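Local atomic coordinates of D-glycero-beta-D-manno-heptose-1,7-bisphosphate 7-phosphatase (Mesorhizobium loti, PDB entry 2O2X), a protein that removes the phosphate group at C-7 of D-glycero-beta-D-manno-heptose 1,7-bisphosphate, leaving the 1-phosphate, in the pathway that makes ADP-L-glycero-beta-D-manno-heptose. Residues F35-G40 with V160-A165. Sequence-based numbering, arbitrary orientation.
Sequences FLDRDG and VGDKLA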
ATOM      1  N   PHE A  35      -4.357   0.022  -3.978  1.00  7.28           N
ATOM      2  CA  PHE A  35      -3.028   0.067  -3.373  1.00  7.37           C
ATOM      3  C   PHE A  35      -3.048   0.994  -2.164  1.00  6.57           C
ATOM      4  O   PHE A  35      -3.542   2.112  -2.261  1.00  8.60           O
ATOM      5  CB  PHE A  35      -1.983   0.596  -4.365  1.00  7.29           C
ATOM      6  CG  PHE A  35      -1.665  -0.353  -5.511  1.00  7.58           C
ATOM      7  CD1 PHE A  35      -0.756  -1.397  -5.339  1.00  8.33           C
ATOM      8  CD2 PHE A  35      -2.269  -0.203  -6.757  1.00  8.47           C
ATOM      9  CE1 PHE A  35      -0.443  -2.262  -6.379  1.00 10.02           C
ATOM     10  CE2 PHE A  35      -1.940  -1.078  -7.800  1.00  9.10           C
ATOM     11  CZ  PHE A  35      -1.039  -2.106  -7.594  1.00  9.64           C
ATOM     12  N   LEU A  36      -2.456   0.545  -1.060  1.00  6.46           N
ATOM     13  CA  LEU A  36      -2.369   1.322   0.163  1.00  7.46           C
ATOM     14  C   LEU A  36      -0.949   1.359   0.656  1.00  8.43           C
ATOM     15  O   LEU A  36      -0.305   0.327   0.823  1.00  8.15           O
ATOM     16  CB  LEU A  36      -3.216   0.687   1.277  1.00  8.85           C
ATOM     17  CG  LEU A  36      -4.724   0.546   0.995  1.00  6.36           C
ATOM     18  CD1 LEU A  36      -5.426  -0.175   2.148  1.00  9.42           C
ATOM     19  CD2 LEU A  36      -5.353   1.908   0.734  1.00  8.97           C
ATOM     20  N   ASP A  37      -0.456   2.537   0.979  1.00  6.36           N
ATOM     21  CA  ASP A  37       0.729   2.622   1.833  1.00  6.82           C
ATOM     22  C   ASP A  37       0.332   2.093   3.239  1.00  7.95           C
ATOM     23  O   ASP A  37      -0.864   1.965   3.554  1.00  8.56           O
ATOM     24  CB  ASP A  37       1.209   4.083   1.894  1.00  8.14           C
ATOM     25  CG  ASP A  37       2.556   4.242   2.619  1.00 10.98           C
ATOM     26  OD1 ASP A  37       3.347   3.307   2.727  1.00 11.56           O
ATOM     27  OD2 ASP A  37       2.833   5.366   3.057  1.00 30.60           O
ATOM     28  N   ARG A  38       1.315   1.757   4.089  1.00  7.81           N
ATOM     29  CA  ARG A  38       1.024   1.232   5.406  1.00  7.57           C
ATOM     30  C   ARG A  38       1.182   2.324   6.491  1.00  8.79           C
ATOM     31  O   ARG A  38       0.177   2.791   7.036  1.00  9.01           O
ATOM     32  CB  ARG A  38       1.832  -0.030   5.710  1.00  7.49           C
ATOM     33  CG  ARG A  38       1.144  -0.890   6.778  1.00  8.59           C
ATOM     34  CD  ARG A  38       2.094  -1.883   7.435  1.00  8.90           C
ATOM     35  NE  ARG A  38       2.998  -1.180   8.331  1.00  9.39           N
ATOM     36  CZ  ARG A  38       4.134  -1.677   8.807  1.00 11.29           C
ATOM     37  NH1 ARG A  38       4.522  -2.908   8.494  1.00 11.05           N
ATOM     38  NH2 ARG A  38       4.881  -0.923   9.581  1.00 11.26           N
ATOM     39  N   ASP A  39       2.407   2.726   6.809  1.00  7.91           N
ATOM     40  CA  ASP A  39       2.659   3.661   7.898  1.00 10.32           C
ATOM     41  C   ASP A  39       2.186   5.056   7.509  1.00  9.30           C
ATOM     42  O   ASP A  39       2.725   5.655   6.565  1.00 11.01           O
ATOM     43  CB  ASP A  39       4.151   3.677   8.230  1.00 10.38           C
ATOM     44  CG  ASP A  39       4.680   2.312   8.662  1.00 12.51           C
ATOM     45  OD1 ASP A  39       4.132   1.726   9.604  1.00 12.81           O
ATOM     46  OD2 ASP A  39       5.688   1.871   8.070  1.00 15.01           O
ATOM     47  N   GLY A  40       1.228   5.592   8.264  1.00 10.05           N
ATOM     48  CA  GLY A  40       0.586   6.861   7.932  1.00 10.07           C
ATOM     49  C   GLY A  40      -0.736   6.753   7.184  1.00  9.93           C
ATOM     50  O   GLY A  40      -1.451   7.757   6.984  1.00 10.03           O
ATOM     51  N   VAL A 160      -3.720   5.023  -2.286  1.00  6.80           N
ATOM     52  CA  VAL A 160      -3.922   5.915  -1.149  1.00  7.56           C
ATOM     53  C   VAL A 160      -2.651   5.886  -0.306  1.00  7.91           C
ATOM     54  O   VAL A 160      -2.124   4.813   0.001  1.00  8.37           O
ATOM     55  CB  VAL A 160      -5.108   5.468  -0.313  1.00  7.37           C
ATOM     56  CG1 VAL A 160      -5.360   6.502   0.780  1.00  8.84           C
ATOM     57  CG2 VAL A 160      -6.322   5.215  -1.194  1.00  9.15           C
ATOM     58  N   GLY A 161      -2.135   7.048   0.055  1.00  7.32           N
ATOM     59  CA  GLY A 161      -1.013   7.161   0.969  1.00  7.00           C
ATOM     60  C   GLY A 161      -0.879   8.559   1.520  1.00  7.94           C
ATOM     61  O   GLY A 161      -1.596   9.455   1.045  1.00  8.81           O
ATOM     62  N   ASP A 162       0.039   8.774   2.461  1.00 11.55           N
ATOM     63  CA  ASP A 162       0.191  10.115   3.036  1.00 11.53           C
ATOM     64  C   ASP A 162       1.433  10.827   2.571  1.00 11.65           C
ATOM     65  O   ASP A 162       1.724  11.922   3.047  1.00 11.56           O
ATOM     66  CB  ASP A 162       0.103  10.097   4.579  1.00 12.35           C
ATOM     67  CG  ASP A 162       1.399   9.704   5.270  1.00 20.50           C
ATOM     68  OD1 ASP A 162       2.087   8.818   4.773  1.00 22.24           O
ATOM     69  OD2 ASP A 162       1.668  10.273   6.344  1.00 33.67           O
ATOM     70  N   LYS A 163       2.161  10.229   1.630  1.00 10.61           N
ATOM     71  CA  LYS A 163       3.379  10.851   1.116  1.00 12.92           C
ATOM     72  C   LYS A 163       3.277  11.096  -0.380  1.00 10.87           C
ATOM     73  O   LYS A 163       2.645  10.347  -1.112  1.00 10.12           O
ATOM     74  CB  LYS A 163       4.598  10.006   1.498  1.00 15.63           C
ATOM     75  CG  LYS A 163       4.877  10.161   3.022  1.00 22.38           C
ATOM     76  CD  LYS A 163       5.752   9.093   3.662  1.00 25.27           C
ATOM     77  CE  LYS A 163       5.667   9.165   5.221  1.00 25.34           C
ATOM     78  NZ  LYS A 163       4.496   8.411   5.851  1.00 18.58           N
ATOM     79  N   LEU A 164       3.905  12.169  -0.841  1.00 12.37           N
ATOM     80  CA  LEU A 164       3.940  12.462  -2.270  1.00 11.88           C
ATOM     81  C   LEU A 164       4.509  11.294  -3.072  1.00  9.30           C
ATOM     82  O   LEU A 164       4.051  11.038  -4.185  1.00  9.86           O
ATOM     83  CB  LEU A 164       4.740  13.727  -2.559  1.00 15.22           C
ATOM     84  CG  LEU A 164       4.613  14.242  -4.000  1.00 20.14           C
ATOM     85  CD1 LEU A 164       3.160  14.589  -4.352  1.00 24.64           C
ATOM     86  CD2 LEU A 164       5.502  15.474  -4.171  1.00 22.44           C
ATOM     87  N   ALA A 165       5.465  10.562  -2.506  1.00  9.88           N
ATOM     88  CA  ALA A 165       6.032   9.407  -3.197  1.00  9.43           C
ATOM     89  C   ALA A 165       5.001   8.354  -3.578  1.00  8.46           C
ATOM     90  O   ALA A 165       5.178   7.648  -4.552  1.00 10.08           O
ATOM     91  CB  ALA A 165       7.108   8.763  -2.351  1.00 11.81           C
TER
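The carboxylates of Asp37 and Asp162 lie near each other as like charges with no bond between them, their planes 34° apart and Asp37 OD2 3.9 Å from Asp162 OD1. Asp39 OD1 sits at the edge of the Arg38 guanidinium, in a salt bridge to Arg38 NH2 at 2.8 Å. Gly40 covers one face of the Asp162 carboxylate, its CA 4.0 Å from Asp162 CG, and a CB on Gly40 would run into Asp162 OD1. At the edge, Lys163 NZ takes the syn lone pair of Asp162 OD1 at 2.7 Å; a bend at chi4 (85°) turns the ammonium in. Lys163 NZ also bridges to Asp45, while Lys137 forms a salt bridge with Asp37 OD1. An alanine in place of Asp162 would probably leave the Lys163 ammonium without one of its carboxylate partners and freer to swing. Behind the acids, strands 34-36 and 158-161 run parallel: Val160 N bonds to Phe35 O at 2.9 Å and Asp37 N to Val160 O at 3.0 Å, fixing the backbone from which Asp37 springs. Alongside, Leu36 CD2 packs on Val160 CB at 3.7 Å. Acidic loops leaving adjacent central strands are the hallmark of the HAD phosphatase active site; by similarity, Asp37 is the nucleophile, Asp39 the proton donor, and both bind magnesium together with Asp162.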